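Long-range contacts in ribokinase RBSK (Mycobacterium tuberculosis, PDB 3GO6), which probably transfers a phosphoryl group from magnesium-ATP to the O-5 hydroxyl of D-ribose, giving D-ribose 5-phosphate: residues A[63-68]-A[91-97]; A[253-258]-A[270-275]. All coordinates share one frame; numbering follows the deposited sequence.

Contact 1. Residues A[63-68]-A[91-97]; sequences AVAAAR and HLRANAV
Arg68 and Asn95 make the polar half of this contact. The guanidinium of Arg68 meets the amide oxygen side-on with two nitrogens: NE lies 3.1 Å and NH2 3.0 Å from Asn95 OD1. The N-H...O angles are 146° and 151°. The oxygen sits in the guanidinium plane, and both donors reach it from the same face of the amide, whose plane is turned 40° from the guanidinium. Arginine suits the place by its length: extended from CG to NE, it carries its head from the end of helix 58-68 across to Asn95 in the loop that follows helix 83-94.

Beside this grip, Val64 spreads its two methyls over Asn95 and the residues before it. CG1, anti to the backbone N, lies 3.8 Å from Asn95 CG, while CG2 turns to Leu92 CD2 at 3.9 Å and also meets His91 NE2. Val97 closes the apolar side, its CG1 lying 3.9 Å from Ala63 CB. The small Ala63 and Ala67 let the two segments come close, and Ala67 CB reaches Asn95 O at 3.4 Å.

A second shell fixes the amide. Asn95 ND2 donates to His91 O at 2.8 Å, which settles the flip of the group and presents OD1 to the arginine. Arg68 is itself held by a salt bridge to Asp290 and a hydrogen bond to Ala292 O, while Val73 of strand 72-76 packs against Ala63 and Ala67.

Helix 83-94 ends here in a Schellman motif, with Ala96 at positive phi as the C-prime residue, Val97 N bonded to Leu92 O and Ala96 N to Arg93 O. The contact thus joins a helix C-terminus to a neighbouring helix beside strand 72-76, outermost in the large mixed sheet of this chain, in the PfkB-family ribokinase fold.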
loop_
_atom_site.group_PDB
_atom_site.type_symbol
_atom_site.label_atom_id
_atom_site.label_comp_id
_atom_site.label_asym_id
_atom_site.label_seq_id
_atom_site.Cartn_x
_atom_site.Cartn_y
_atom_site.Cartn_z
ATOM N N ALA A 63 21.934 -5.831 -2.859
ATOM C CA ALA A 63 22.865 -5.548 -3.953
ATOM C C ALA A 63 23.355 -4.097 -3.886
ATOM O O ALA A 63 24.563 -3.834 -4.031
ATOM C CB ALA A 63 22.182 -5.854 -5.319
ATOM N N VAL A 64 22.439 -3.159 -3.662
ATOM C CA VAL A 64 22.770 -1.735 -3.549
ATOM C C VAL A 64 23.719 -1.457 -2.366
ATOM O O VAL A 64 24.717 -0.735 -2.498
ATOM C CB VAL A 64 21.506 -0.857 -3.465
ATOM C CG1 VAL A 64 21.859 0.563 -3.047
ATOM C CG2 VAL A 64 20.757 -0.843 -4.838
ATOM N N ALA A 65 23.427 -2.064 -1.223
ATOM C CA ALA A 65 24.297 -1.922 -0.047
ATOM C C ALA A 65 25.698 -2.503 -0.281
ATOM O O ALA A 65 26.713 -1.880 0.089
ATOM C CB ALA A 65 23.642 -2.556 1.191
ATOM N N ALA A 66 25.770 -3.691 -0.877
ATOM C CA ALA A 66 27.069 -4.280 -1.224
ATOM C C ALA A 66 27.876 -3.387 -2.186
ATOM O O ALA A 66 29.092 -3.240 -2.026
ATOM C CB ALA A 66 26.888 -5.681 -1.808
ATOM N N ALA A 67 27.201 -2.802 -3.180
ATOM C CA ALA A 67 27.852 -1.885 -4.138
ATOM C C ALA A 67 28.349 -0.596 -3.470
ATOM O O ALA A 67 29.503 -0.184 -3.687
ATOM C CB ALA A 67 26.922 -1.567 -5.306
ATOM N N ARG A 68 27.512 0.020 -2.642
ATOM C CA ARG A 68 27.949 1.202 -1.882
ATOM C C ARG A 68 29.095 0.896 -0.907
ATOM O O ARG A 68 29.926 1.769 -0.640
ATOM C CB ARG A 68 26.777 1.870 -1.165
ATOM C CG ARG A 68 25.765 2.473 -2.140
ATOM C CD ARG A 68 24.675 3.210 -1.404
ATOM N NE ARG A 68 23.610 3.672 -2.297
ATOM C CZ ARG A 68 22.524 4.317 -1.879
ATOM N NH1 ARG A 68 22.361 4.599 -0.592
ATOM N NH2 ARG A 68 21.597 4.693 -2.754
ATOM N N HIS A 91 16.864 2.207 -10.842
ATOM C CA HIS A 91 17.372 2.314 -9.451
ATOM C C HIS A 91 18.657 1.494 -9.280
ATOM O O HIS A 91 19.650 1.986 -8.702
ATOM C CB HIS A 91 16.283 1.883 -8.427
ATOM C CG HIS A 91 16.784 1.721 -7.015
ATOM N ND1 HIS A 91 17.260 2.773 -6.261
ATOM C CD2 HIS A 91 16.850 0.629 -6.215
ATOM C CE1 HIS A 91 17.609 2.335 -5.060
ATOM N NE2 HIS A 91 17.359 1.039 -5.003
ATOM N N LEU A 92 18.648 0.265 -9.788
ATOM C CA LEU A 92 19.817 -0.615 -9.726
ATOM C C LEU A 92 20.992 -0.097 -10.569
ATOM O O LEU A 92 22.127 -0.013 -10.077
ATOM C CB LEU A 92 19.437 -2.050 -10.093
ATOM C CG LEU A 92 18.618 -2.739 -8.978
ATOM C CD1 LEU A 92 17.873 -3.959 -9.491
ATOM C CD2 LEU A 92 19.520 -3.115 -7.795
ATOM N N ARG A 93 20.716 0.299 -11.813
ATOM C CA ARG A 93 21.750 0.928 -12.665
ATOM C C ARG A 93 22.364 2.166 -12.028
ATOM O O ARG A 93 23.578 2.363 -12.114
ATOM C CB ARG A 93 21.196 1.308 -14.049
ATOM C CG ARG A 93 20.730 0.138 -14.904
ATOM C CD ARG A 93 20.589 0.577 -16.423
ATOM N NE ARG A 93 19.805 1.817 -16.541
ATOM C CZ ARG A 93 18.480 1.878 -16.683
ATOM N NH1 ARG A 93 17.744 0.781 -16.750
ATOM N NH2 ARG A 93 17.889 3.057 -16.751
ATOM N N ALA A 94 21.537 3.001 -11.396
ATOM C CA ALA A 94 21.993 4.235 -10.756
ATOM C C ALA A 94 22.970 3.943 -9.617
ATOM O O ALA A 94 23.774 4.810 -9.242
ATOM C CB ALA A 94 20.799 5.035 -10.222
ATOM N N ASN A 95 22.900 2.724 -9.077
ATOM C CA ASN A 95 23.754 2.305 -7.955
ATOM C C ASN A 95 24.881 1.344 -8.326
ATOM O O ASN A 95 25.469 0.687 -7.452
ATOM C CB ASN A 95 22.876 1.723 -6.834
ATOM C CG ASN A 95 22.131 2.800 -6.089
ATOM O OD1 ASN A 95 22.717 3.527 -5.286
ATOM N ND2 ASN A 95 20.840 2.937 -6.364
ATOM N N ALA A 96 25.181 1.275 -9.626
ATOM C CA ALA A 96 26.271 0.448 -10.191
ATOM C C ALA A 96 26.088 -1.061 -10.014
ATOM O O ALA A 96 27.069 -1.820 -9.971
ATOM C CB ALA A 96 27.670 0.915 -9.672
ATOM N N VAL A 97 24.835 -1.509 -9.950
ATOM C CA VAL A 97 24.551 -2.936 -9.846
ATOM C C VAL A 97 24.294 -3.445 -11.257
ATOM O O VAL A 97 23.415 -2.920 -11.961
ATOM C CB VAL A 97 23.302 -3.210 -8.946
ATOM C CG1 VAL A 97 22.936 -4.675 -8.970
ATOM C CG2 VAL A 97 23.534 -2.718 -7.482
#

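Contact 2. Residues A[253-258]-A[270-275]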
loop_
_atom_site.group_PDB
_atom_site.type_symbol
_atom_site.label_atom_id
_atom_site.label_comp_id
_atom_site.label_asym_id
_atom_site.label_seq_id
_atom_site.Cartn_x
_atom_site.Cartn_y
_atom_site.Cartn_z
ATOM N N VAL A 253 26.387 -5.439 3.193
ATOM C CA VAL A 253 27.730 -5.090 3.702
ATOM C C VAL A 253 28.509 -6.321 4.186
ATOM O O VAL A 253 29.731 -6.414 3.967
ATOM C CB VAL A 253 27.662 -4.004 4.803
ATOM C CG1 VAL A 253 29.057 -3.767 5.441
ATOM C CG2 VAL A 253 27.121 -2.728 4.202
ATOM N N LEU A 254 27.817 -7.259 4.829
ATOM C CA LEU A 254 28.456 -8.505 5.228
ATOM C C LEU A 254 29.005 -9.225 3.990
ATOM O O LEU A 254 30.173 -9.675 3.982
ATOM C CB LEU A 254 27.502 -9.406 6.026
ATOM C CG LEU A 254 28.203 -10.526 6.803
ATOM C CD1 LEU A 254 28.904 -9.941 8.036
ATOM C CD2 LEU A 254 27.232 -11.621 7.236
ATOM N N ALA A 255 28.181 -9.326 2.943
ATOM C CA ALA A 255 28.607 -9.970 1.687
ATOM C C ALA A 255 29.810 -9.267 1.061
ATOM O O ALA A 255 30.713 -9.928 0.523
ATOM C CB ALA A 255 27.450 -10.038 0.681
ATOM N N ALA A 256 29.818 -7.935 1.140
ATOM C CA ALA A 256 30.876 -7.119 0.541
ATOM C C ALA A 256 32.214 -7.218 1.285
ATOM O O ALA A 256 33.255 -6.798 0.744
ATOM C CB ALA A 256 30.434 -5.670 0.485
ATOM N N ASN A 257 32.183 -7.762 2.507
ATOM C CA ASN A 257 33.370 -7.861 3.389
ATOM C C ASN A 257 33.782 -9.258 3.833
ATOM O O ASN A 257 34.828 -9.420 4.480
ATOM C CB ASN A 257 33.161 -6.972 4.625
ATOM C CG ASN A 257 33.212 -5.504 4.288
ATOM O OD1 ASN A 257 34.291 -4.928 4.199
ATOM N ND2 ASN A 257 32.054 -4.894 4.064
ATOM N N TRP A 258 32.975 -10.264 3.512
ATOM C CA TRP A 258 33.256 -11.630 3.904
ATOM C C TRP A 258 34.428 -12.229 3.100
ATOM O O TRP A 258 34.449 -12.113 1.873
ATOM C CB TRP A 258 32.025 -12.502 3.705
ATOM C CG TRP A 258 32.015 -13.730 4.576
ATOM C CD1 TRP A 258 32.379 -14.999 4.218
ATOM C CD2 TRP A 258 31.594 -13.803 5.949
ATOM N NE1 TRP A 258 32.219 -15.858 5.289
ATOM C CE2 TRP A 258 31.746 -15.146 6.362
ATOM C CE3 TRP A 258 31.124 -12.857 6.873
ATOM C CZ2 TRP A 258 31.407 -15.575 7.644
ATOM C CZ3 TRP A 258 30.796 -13.281 8.148
ATOM C CH2 TRP A 258 30.953 -14.626 8.531
ATOM N N ARG A 270 35.920 -8.734 11.244
ATOM C CA ARG A 270 35.940 -7.415 10.608
ATOM C C ARG A 270 34.674 -7.203 9.741
ATOM O O ARG A 270 34.089 -6.127 9.749
ATOM C CB ARG A 270 37.199 -7.251 9.763
ATOM C CG ARG A 270 37.316 -5.911 9.063
ATOM C CD ARG A 270 38.324 -5.970 7.905
ATOM N NE ARG A 270 38.227 -4.778 7.054
ATOM C CZ ARG A 270 37.498 -4.695 5.935
ATOM N NH1 ARG A 270 36.790 -5.733 5.502
ATOM N NH2 ARG A 270 37.463 -3.560 5.252
ATOM N N ALA A 271 34.257 -8.242 9.018
ATOM C CA ALA A 271 33.028 -8.171 8.208
ATOM C C ALA A 271 31.827 -7.907 9.112
ATOM O O ALA A 271 30.978 -7.060 8.812
ATOM C CB ALA A 271 32.842 -9.480 7.417
ATOM N N LEU A 272 31.748 -8.643 10.218
ATOM C CA LEU A 272 30.656 -8.472 11.202
ATOM C C LEU A 272 30.599 -7.070 11.808
ATOM O O LEU A 272 29.514 -6.481 11.912
ATOM C CB LEU A 272 30.723 -9.552 12.298
ATOM C CG LEU A 272 30.469 -11.013 11.866
ATOM C CD1 LEU A 272 31.082 -11.997 12.862
ATOM C CD2 LEU A 272 28.963 -11.303 11.707
ATOM N N ARG A 273 31.766 -6.531 12.185
ATOM C CA ARG A 273 31.846 -5.161 12.718
ATOM C C ARG A 273 31.346 -4.129 11.709
ATOM O O ARG A 273 30.600 -3.222 12.065
ATOM C CB ARG A 273 33.271 -4.813 13.171
ATOM C CG ARG A 273 33.606 -5.455 14.517
ATOM C CD ARG A 273 35.084 -5.378 14.871
ATOM N NE ARG A 273 35.304 -5.996 16.178
ATOM C CZ ARG A 273 36.492 -6.284 16.714
ATOM N NH1 ARG A 273 37.616 -6.029 16.052
ATOM N NH2 ARG A 273 36.553 -6.837 17.929
ATOM N N ARG A 274 31.779 -4.265 10.461
ATOM C CA ARG A 274 31.393 -3.325 9.413
ATOM C C ARG A 274 29.895 -3.426 9.120
ATOM O O ARG A 274 29.227 -2.413 8.964
ATOM C CB ARG A 274 32.229 -3.571 8.157
ATOM C CG ARG A 274 33.704 -3.146 8.360
ATOM C CD ARG A 274 34.582 -3.373 7.140
ATOM N NE ARG A 274 34.222 -2.455 6.067
ATOM C CZ ARG A 274 34.581 -1.173 6.002
ATOM N NH1 ARG A 274 35.335 -0.634 6.964
ATOM N NH2 ARG A 274 34.173 -0.421 4.978
ATOM N N ALA A 275 29.377 -4.650 9.062
ATOM C CA ALA A 275 27.954 -4.868 8.797
ATOM C C ALA A 275 27.115 -4.281 9.937
ATOM O O ALA A 275 26.087 -3.627 9.692
ATOM C CB ALA A 275 27.657 -6.383 8.580
HETATM O O HOH W 1 36.587 -8.734 6.334
HETATM O O HOH W 2 32.976 -2.156 3.114
HETATM O O HOH W 3 36.196 -2.899 2.519
#
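With chi1 of -70°, Asn257 sets its amide beside its own backbone N and over the facing helix, where Arg270 and Arg274 converge on it. Arg270 is extended from CG to NE, whereas Arg274 bends at chi3 (69°), which turns its NE toward Asn257 OD1. Its CD, placed by the earlier torsions, lies 3.3 Å above the centre of the Arg270 guanidinium. Asn257 is near the C-terminal end of helix 246-257, which packs antiparallel against helix 265-282 in the ribokinase fold; the short-segment axes approach to 8.3 Å at an angle of 150°.

Alanine suits the interface because its small side chain permits this close approach. Ala271 CB lies 3.8 Å from Asn257 CB and also meets Trp258 CE3. Leu254 CD1 reaches Ala275 CB at 3.8 Å and touches Leu272 CD2, while Val253 CG1 rests against the backbone of Ala275. Leu254 and Trp258 continue onto Met173 and Val195 of the central sheet, so the apolar side of the pair faces the strands. On the polar side, Arg274 has its stronger partner in a salt bridge to Asp299, and its NE gives Asn257 only a weak bond.

Three waters bridge the two segments: one receives from Arg270 NH1 and donates to Asn257 O, another accepts from both Asn257 ND2 and Arg274 NH2, and a third accepts from Arg270 NH2 and donates to Asn257 OD1. Asn257 ND2 also donates to Val253 O at 2.8 Å, a nearly straight bond that holds the amide in place; the amide's other atom, OD1, accepts from Arg270 NH1 at 2.9 Å.

How the contacts relate
Contacts 1 and 2 lie one after the other along the chain, their centres about 17 Å apart, but they meet through helices 58-68 and 246-257: Ala66 O lies 3.7 Å from Ala256 CB, and Ala65 O packs on Val253 CG2. Contact 1 is nearer the sugar, the side chain of His91 coming within about 8 Å of the bound ribose, whereas that of Val253 in contact 2 is about 14 Å from it. Contact 2 probably lies nearer the nucleotide site: Cys276, which follows Ala275, binds ADP in a structure of this protein, and the side chain of Ala275 is about 7 Å from that of Thr216, predicted to bind ATP. Helix 246-257 also carries Asp248, the predicted proton acceptor.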